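Local coordinates for precorrin-8x Methyl Mutase (Thermus thermophilus, PDB 1V9C), which probably catalyses the methyl-migrating isomerisation of precorrin-8X, a step in the biosynthesis of adenosylcobalamin, at residues B[39-52]-B[178-192]. Numbering follows the deposited sequence.
Sequences ATADFEYKALTRFS and VPWIVTEGRKGGSTL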
loop_
_atom_site.group_PDB
_atom_site.type_symbol
_atom_site.label_atom_id
_atom_site.label_comp_id
_atom_site.label_asym_id
_atom_site.label_seq_id
_atom_site.Cartn_x
_atom_site.Cartn_y
_atom_site.Cartn_z
ATOM N N ALA B 39 -1.933 -6.038 8.333
ATOM C CA ALA B 39 -1.774 -4.892 7.432
ATOM C C ALA B 39 -3.000 -4.585 6.592
ATOM O O ALA B 39 -3.191 -3.467 6.157
ATOM C CB ALA B 39 -0.571 -5.120 6.517
ATOM N N THR B 40 -3.845 -5.579 6.369
ATOM C CA THR B 40 -5.025 -5.365 5.552
ATOM C C THR B 40 -6.364 -5.534 6.266
ATOM O O THR B 40 -7.388 -5.133 5.744
ATOM C CB THR B 40 -5.029 -6.342 4.384
ATOM O OG1 THR B 40 -5.086 -7.675 4.904
ATOM C CG2 THR B 40 -3.758 -6.176 3.546
ATOM N N ALA B 41 -6.347 -6.131 7.449
ATOM C CA ALA B 41 -7.584 -6.419 8.166
ATOM C C ALA B 41 -8.388 -7.295 7.197
ATOM O O ALA B 41 -9.604 -7.245 7.168
ATOM C CB ALA B 41 -8.351 -5.130 8.474
ATOM N N ASP B 42 -7.691 -8.063 6.365
ATOM C CA ASP B 42 -8.369 -8.930 5.404
ATOM C C ASP B 42 -7.982 -10.357 5.701
ATOM O O ASP B 42 -6.901 -10.800 5.316
ATOM C CB ASP B 42 -7.967 -8.611 3.969
ATOM C CG ASP B 42 -8.750 -9.435 2.954
ATOM O OD1 ASP B 42 -9.133 -10.576 3.279
ATOM O OD2 ASP B 42 -8.978 -8.950 1.829
ATOM N N PHE B 43 -8.882 -11.074 6.371
ATOM C CA PHE B 43 -8.631 -12.453 6.762
ATOM C C PHE B 43 -8.559 -13.495 5.651
ATOM O O PHE B 43 -8.135 -14.622 5.903
ATOM C CB PHE B 43 -9.645 -12.896 7.834
ATOM C CG PHE B 43 -9.326 -12.375 9.196
ATOM C CD1 PHE B 43 -9.747 -11.117 9.588
ATOM C CD2 PHE B 43 -8.535 -13.108 10.060
ATOM C CE1 PHE B 43 -9.378 -10.606 10.813
ATOM C CE2 PHE B 43 -8.164 -12.595 11.295
ATOM C CZ PHE B 43 -8.585 -11.351 11.665
ATOM N N GLU B 44 -8.949 -13.137 4.433
ATOM C CA GLU B 44 -8.876 -14.106 3.354
ATOM C C GLU B 44 -7.451 -14.515 3.026
ATOM O O GLU B 44 -7.241 -15.555 2.407
ATOM C CB GLU B 44 -9.559 -13.593 2.090
ATOM C CG GLU B 44 -9.626 -14.661 0.997
ATOM C CD GLU B 44 -10.502 -14.271 -0.185
ATOM O OE1 GLU B 44 -10.744 -15.139 -1.052
ATOM O OE2 GLU B 44 -10.948 -13.106 -0.256
ATOM N N TYR B 45 -6.473 -13.708 3.449
ATOM C CA TYR B 45 -5.066 -13.999 3.199
ATOM C C TYR B 45 -4.602 -15.274 3.917
ATOM O O TYR B 45 -3.555 -15.831 3.608
ATOM C CB TYR B 45 -4.186 -12.793 3.602
ATOM C CG TYR B 45 -4.248 -11.682 2.585
ATOM C CD1 TYR B 45 -4.970 -10.518 2.831
ATOM C CD2 TYR B 45 -3.693 -11.857 1.313
ATOM C CE1 TYR B 45 -5.153 -9.569 1.834
ATOM C CE2 TYR B 45 -3.878 -10.928 0.315
ATOM C CZ TYR B 45 -4.612 -9.784 0.575
ATOM O OH TYR B 45 -4.823 -8.881 -0.440
ATOM N N LYS B 46 -5.377 -15.726 4.892
ATOM C CA LYS B 46 -5.041 -16.959 5.607
ATOM C C LYS B 46 -5.151 -18.121 4.615
ATOM O O LYS B 46 -4.379 -19.072 4.660
ATOM C CB LYS B 46 -6.033 -17.208 6.745
ATOM C CG LYS B 46 -5.639 -18.347 7.667
ATOM C CD LYS B 46 -6.728 -18.642 8.696
ATOM C CE LYS B 46 -7.901 -19.401 8.097
ATOM N NZ LYS B 46 -9.004 -19.569 9.092
ATOM N N ALA B 47 -6.125 -18.011 3.720
ATOM C CA ALA B 47 -6.397 -19.028 2.715
ATOM C C ALA B 47 -5.706 -18.777 1.372
ATOM O O ALA B 47 -5.440 -19.713 0.628
ATOM C CB ALA B 47 -7.909 -19.137 2.506
ATOM N N LEU B 48 -5.406 -17.521 1.069
ATOM C CA LEU B 48 -4.774 -17.186 -0.203
ATOM C C LEU B 48 -3.259 -17.260 -0.197
ATOM O O LEU B 48 -2.638 -17.420 -1.241
ATOM C CB LEU B 48 -5.189 -15.783 -0.633
ATOM C CG LEU B 48 -6.691 -15.484 -0.675
ATOM C CD1 LEU B 48 -6.890 -14.067 -1.210
ATOM C CD2 LEU B 48 -7.424 -16.513 -1.565
ATOM N N THR B 49 -2.652 -17.150 0.974
ATOM C CA THR B 49 -1.204 -17.156 1.030
ATOM C C THR B 49 -0.574 -18.532 0.962
ATOM O O THR B 49 -0.872 -19.403 1.772
ATOM C CB THR B 49 -0.716 -16.422 2.283
ATOM O OG1 THR B 49 -1.299 -15.117 2.313
ATOM C CG2 THR B 49 0.789 -16.294 2.265
ATOM N N ARG B 50 0.318 -18.707 -0.004
ATOM C CA ARG B 50 0.993 -19.978 -0.202
ATOM C C ARG B 50 2.507 -19.816 -0.239
ATOM O O ARG B 50 3.036 -18.880 -0.846
ATOM C CB ARG B 50 0.502 -20.621 -1.503
ATOM C CG ARG B 50 0.801 -22.101 -1.595
ATOM C CD ARG B 50 -0.327 -22.842 -2.290
ATOM N NE ARG B 50 0.082 -23.402 -3.575
ATOM C CZ ARG B 50 -0.727 -24.087 -4.375
ATOM N NH1 ARG B 50 -1.988 -24.294 -4.017
ATOM N NH2 ARG B 50 -0.279 -24.566 -5.529
ATOM N N PHE B 51 3.208 -20.726 0.425
ATOM C CA PHE B 51 4.662 -20.671 0.458
ATOM C C PHE B 51 5.280 -21.837 -0.303
ATOM O O PHE B 51 4.639 -22.855 -0.523
ATOM C CB PHE B 51 5.167 -20.725 1.900
ATOM C CG PHE B 51 4.687 -19.604 2.755
ATOM C CD1 PHE B 51 3.373 -19.565 3.198
ATOM C CD2 PHE B 51 5.556 -18.579 3.128
ATOM C CE1 PHE B 51 2.931 -18.523 4.005
ATOM C CE2 PHE B 51 5.120 -17.532 3.934
ATOM C CZ PHE B 51 3.805 -17.508 4.372
ATOM N N SER B 52 6.527 -21.681 -0.716
ATOM C CA SER B 52 7.211 -22.772 -1.388
ATOM C C SER B 52 8.108 -23.355 -0.307
ATOM O O SER B 52 8.411 -22.681 0.685
ATOM C CB SER B 52 8.073 -22.270 -2.543
ATOM O OG SER B 52 9.251 -21.643 -2.066
ATOM N N VAL B 178 12.838 -21.367 -7.807
ATOM C CA VAL B 178 13.318 -20.374 -6.848
ATOM C C VAL B 178 12.311 -20.340 -5.704
ATOM O O VAL B 178 11.115 -20.552 -5.915
ATOM C CB VAL B 178 13.421 -18.969 -7.504
ATOM C CG1 VAL B 178 12.037 -18.402 -7.752
ATOM C CG2 VAL B 178 14.218 -18.039 -6.627
ATOM N N PRO B 179 12.772 -20.100 -4.474
ATOM C CA PRO B 179 11.762 -20.079 -3.417
ATOM C C PRO B 179 10.829 -18.882 -3.585
ATOM O O PRO B 179 11.212 -17.855 -4.138
ATOM C CB PRO B 179 12.600 -20.031 -2.143
ATOM C CG PRO B 179 13.820 -19.311 -2.570
ATOM C CD PRO B 179 14.117 -19.845 -3.940
ATOM N N TRP B 180 9.593 -19.018 -3.135
ATOM C CA TRP B 180 8.671 -17.911 -3.283
ATOM C C TRP B 180 7.532 -17.931 -2.280
ATOM O O TRP B 180 7.329 -18.915 -1.565
ATOM C CB TRP B 180 8.085 -17.926 -4.692
ATOM C CG TRP B 180 7.615 -19.301 -5.088
ATOM C CD1 TRP B 180 8.280 -20.201 -5.874
ATOM C CD2 TRP B 180 6.401 -19.947 -4.679
ATOM N NE1 TRP B 180 7.556 -21.365 -5.982
ATOM C CE2 TRP B 180 6.399 -21.239 -5.261
ATOM C CE3 TRP B 180 5.315 -19.563 -3.883
ATOM C CZ2 TRP B 180 5.354 -22.150 -5.066
ATOM C CZ3 TRP B 180 4.276 -20.468 -3.687
ATOM C CH2 TRP B 180 4.303 -21.745 -4.280
ATOM N N ILE B 181 6.807 -16.818 -2.249
ATOM C CA ILE B 181 5.635 -16.634 -1.403
ATOM C C ILE B 181 4.675 -15.893 -2.314
ATOM O O ILE B 181 5.026 -14.865 -2.914
ATOM C CB ILE B 181 5.899 -15.769 -0.183
ATOM C CG1 ILE B 181 7.052 -16.347 0.639
ATOM C CG2 ILE B 181 4.615 -15.684 0.653
ATOM C CD1 ILE B 181 7.324 -15.584 1.905
ATOM N N VAL B 182 3.466 -16.425 -2.414
ATOM C CA VAL B 182 2.462 -15.883 -3.292
ATOM C C VAL B 182 1.108 -15.679 -2.622
ATOM O O VAL B 182 0.765 -16.384 -1.677
ATOM C CB VAL B 182 2.293 -16.846 -4.514
ATOM C CG1 VAL B 182 0.979 -16.614 -5.205
ATOM C CG2 VAL B 182 3.426 -16.628 -5.507
ATOM N N THR B 183 0.354 -14.698 -3.109
ATOM C CA THR B 183 -1.006 -14.463 -2.628
ATOM C C THR B 183 -1.853 -14.927 -3.813
ATOM O O THR B 183 -1.935 -14.255 -4.839
ATOM C CB THR B 183 -1.313 -12.961 -2.324
ATOM O OG1 THR B 183 -0.990 -12.149 -3.460
ATOM C CG2 THR B 183 -0.521 -12.489 -1.115
ATOM N N GLU B 184 -2.441 -16.107 -3.667
ATOM C CA GLU B 184 -3.267 -16.719 -4.705
ATOM C C GLU B 184 -4.409 -15.806 -5.139
ATOM O O GLU B 184 -5.006 -15.116 -4.317
ATOM C CB GLU B 184 -3.852 -18.035 -4.177
ATOM C CG GLU B 184 -2.830 -18.997 -3.580
ATOM C CD GLU B 184 -2.477 -20.145 -4.508
ATOM O OE1 GLU B 184 -1.774 -19.914 -5.518
ATOM O OE2 GLU B 184 -2.919 -21.280 -4.225
ATOM N N GLY B 185 -4.695 -15.793 -6.437
ATOM C CA GLY B 185 -5.787 -14.990 -6.939
ATOM C C GLY B 185 -5.432 -13.618 -7.467
ATOM O O GLY B 185 -4.301 -13.388 -7.909
ATOM N N ARG B 186 -6.411 -12.711 -7.426
ATOM C CA ARG B 186 -6.221 -11.352 -7.917
ATOM C C ARG B 186 -5.752 -10.393 -6.823
ATOM O O ARG B 186 -5.321 -9.281 -7.122
ATOM C CB ARG B 186 -7.517 -10.815 -8.530
ATOM C CG ARG B 186 -8.215 -11.823 -9.398
ATOM C CD ARG B 186 -8.845 -11.205 -10.611
ATOM N NE ARG B 186 -8.213 -11.740 -11.811
ATOM C CZ ARG B 186 -8.688 -11.595 -13.040
ATOM N NH1 ARG B 186 -9.812 -10.920 -13.245
ATOM N NH2 ARG B 186 -8.042 -12.134 -14.062
ATOM N N LYS B 187 -5.836 -10.828 -5.573
ATOM C CA LYS B 187 -5.430 -10.000 -4.447
ATOM C C LYS B 187 -3.937 -9.978 -4.219
ATOM O O LYS B 187 -3.235 -10.937 -4.531
ATOM C CB LYS B 187 -6.104 -10.458 -3.159
ATOM C CG LYS B 187 -7.572 -10.152 -3.109
ATOM C CD LYS B 187 -8.135 -10.376 -1.730
ATOM C CE LYS B 187 -9.556 -9.860 -1.679
ATOM N NZ LYS B 187 -10.065 -9.836 -0.294
ATOM N N GLY B 188 -3.474 -8.868 -3.654
ATOM C CA GLY B 188 -2.065 -8.690 -3.352
ATOM C C GLY B 188 -1.849 -7.197 -3.228
ATOM O O GLY B 188 -2.766 -6.491 -2.818
ATOM N N GLY B 189 -0.661 -6.709 -3.581
ATOM C CA GLY B 189 -0.423 -5.273 -3.498
ATOM C C GLY B 189 0.784 -4.881 -2.671
ATOM O O GLY B 189 1.295 -5.678 -1.900
ATOM N N SER B 190 1.226 -3.637 -2.834
ATOM C CA SER B 190 2.373 -3.095 -2.108
ATOM C C SER B 190 2.321 -3.365 -0.617
ATOM O O SER B 190 3.303 -3.785 -0.002
ATOM C CB SER B 190 2.447 -1.588 -2.330
ATOM O OG SER B 190 2.637 -1.282 -3.696
ATOM N N THR B 191 1.156 -3.138 -0.025
ATOM C CA THR B 191 1.011 -3.351 1.401
ATOM C C THR B 191 1.307 -4.795 1.822
ATOM O O THR B 191 1.836 -5.044 2.907
ATOM C CB THR B 191 -0.400 -2.956 1.872
ATOM O OG1 THR B 191 -0.602 -1.555 1.637
ATOM C CG2 THR B 191 -0.549 -3.235 3.336
ATOM N N LEU B 192 0.989 -5.754 0.962
ATOM C CA LEU B 192 1.242 -7.137 1.331
ATOM C C LEU B 192 2.748 -7.420 1.257
ATOM O O LEU B 192 3.301 -8.055 2.136
ATOM C CB LEU B 192 0.433 -8.094 0.433
ATOM C CG LEU B 192 -1.092 -8.221 0.608
ATOM C CD1 LEU B 192 -1.396 -8.733 2.013
ATOM C CD2 LEU B 192 -1.801 -6.884 0.348
#
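Lys187 NZ sits between two carboxylates in a salt-bridge network: it donates to Asp42 OD2 at 2.5 Å, on the syn lone pair, and makes a second, weak salt bridge to Glu44 OE2. The lysine chain runs out extended to get there, its CB passing Tyr45 OH. Asp42 is steadied by its own turn, because OD1 accepts the backbone N-H of Glu44, a capping bond in the turn that leads into helix 45-48; Lys187 of the second subunit makes a further, long and weak ion pair with OD2. Next to this network Leu192 CD1 lies squarely over one face of the Tyr45 ring, 3.6 Å from its centroid, while Thr183 CG2 touches the ring obliquely. Further along, strand 49-51 forms one edge of the chain's doubly wound sheet, antiparallel to 180-183, which is followed by parallel strands. Arg50 and Val182 are the hydrogen-bonded pair, each N reaching the other's O at 2.9 Å and 173°. On one face of the ribbon Ile181 CG2 lies over the Phe51 ring, offset toward its rim; on the other, Glu184 OE2 stands above the guanidinium plane of Arg50, 3.2 Å from NH1, a pairing of charges alone. At the far end Ser52 OG, turned between its backbone N and carbonyl carbon (chi1 75°), accepts from Trp180 N at 2.9 Å, which leaves CB 3.5 Å from the centroid of the five-membered ring of Trp180, over its face. The indole's CZ3 edge meets Arg50 O at 3.5 Å, and the ring system also packs on Met174 of helix 166-174. A leucine in place of Trp180 would probably leave Ser52 CB without its flat seat and open a gap beside Met174.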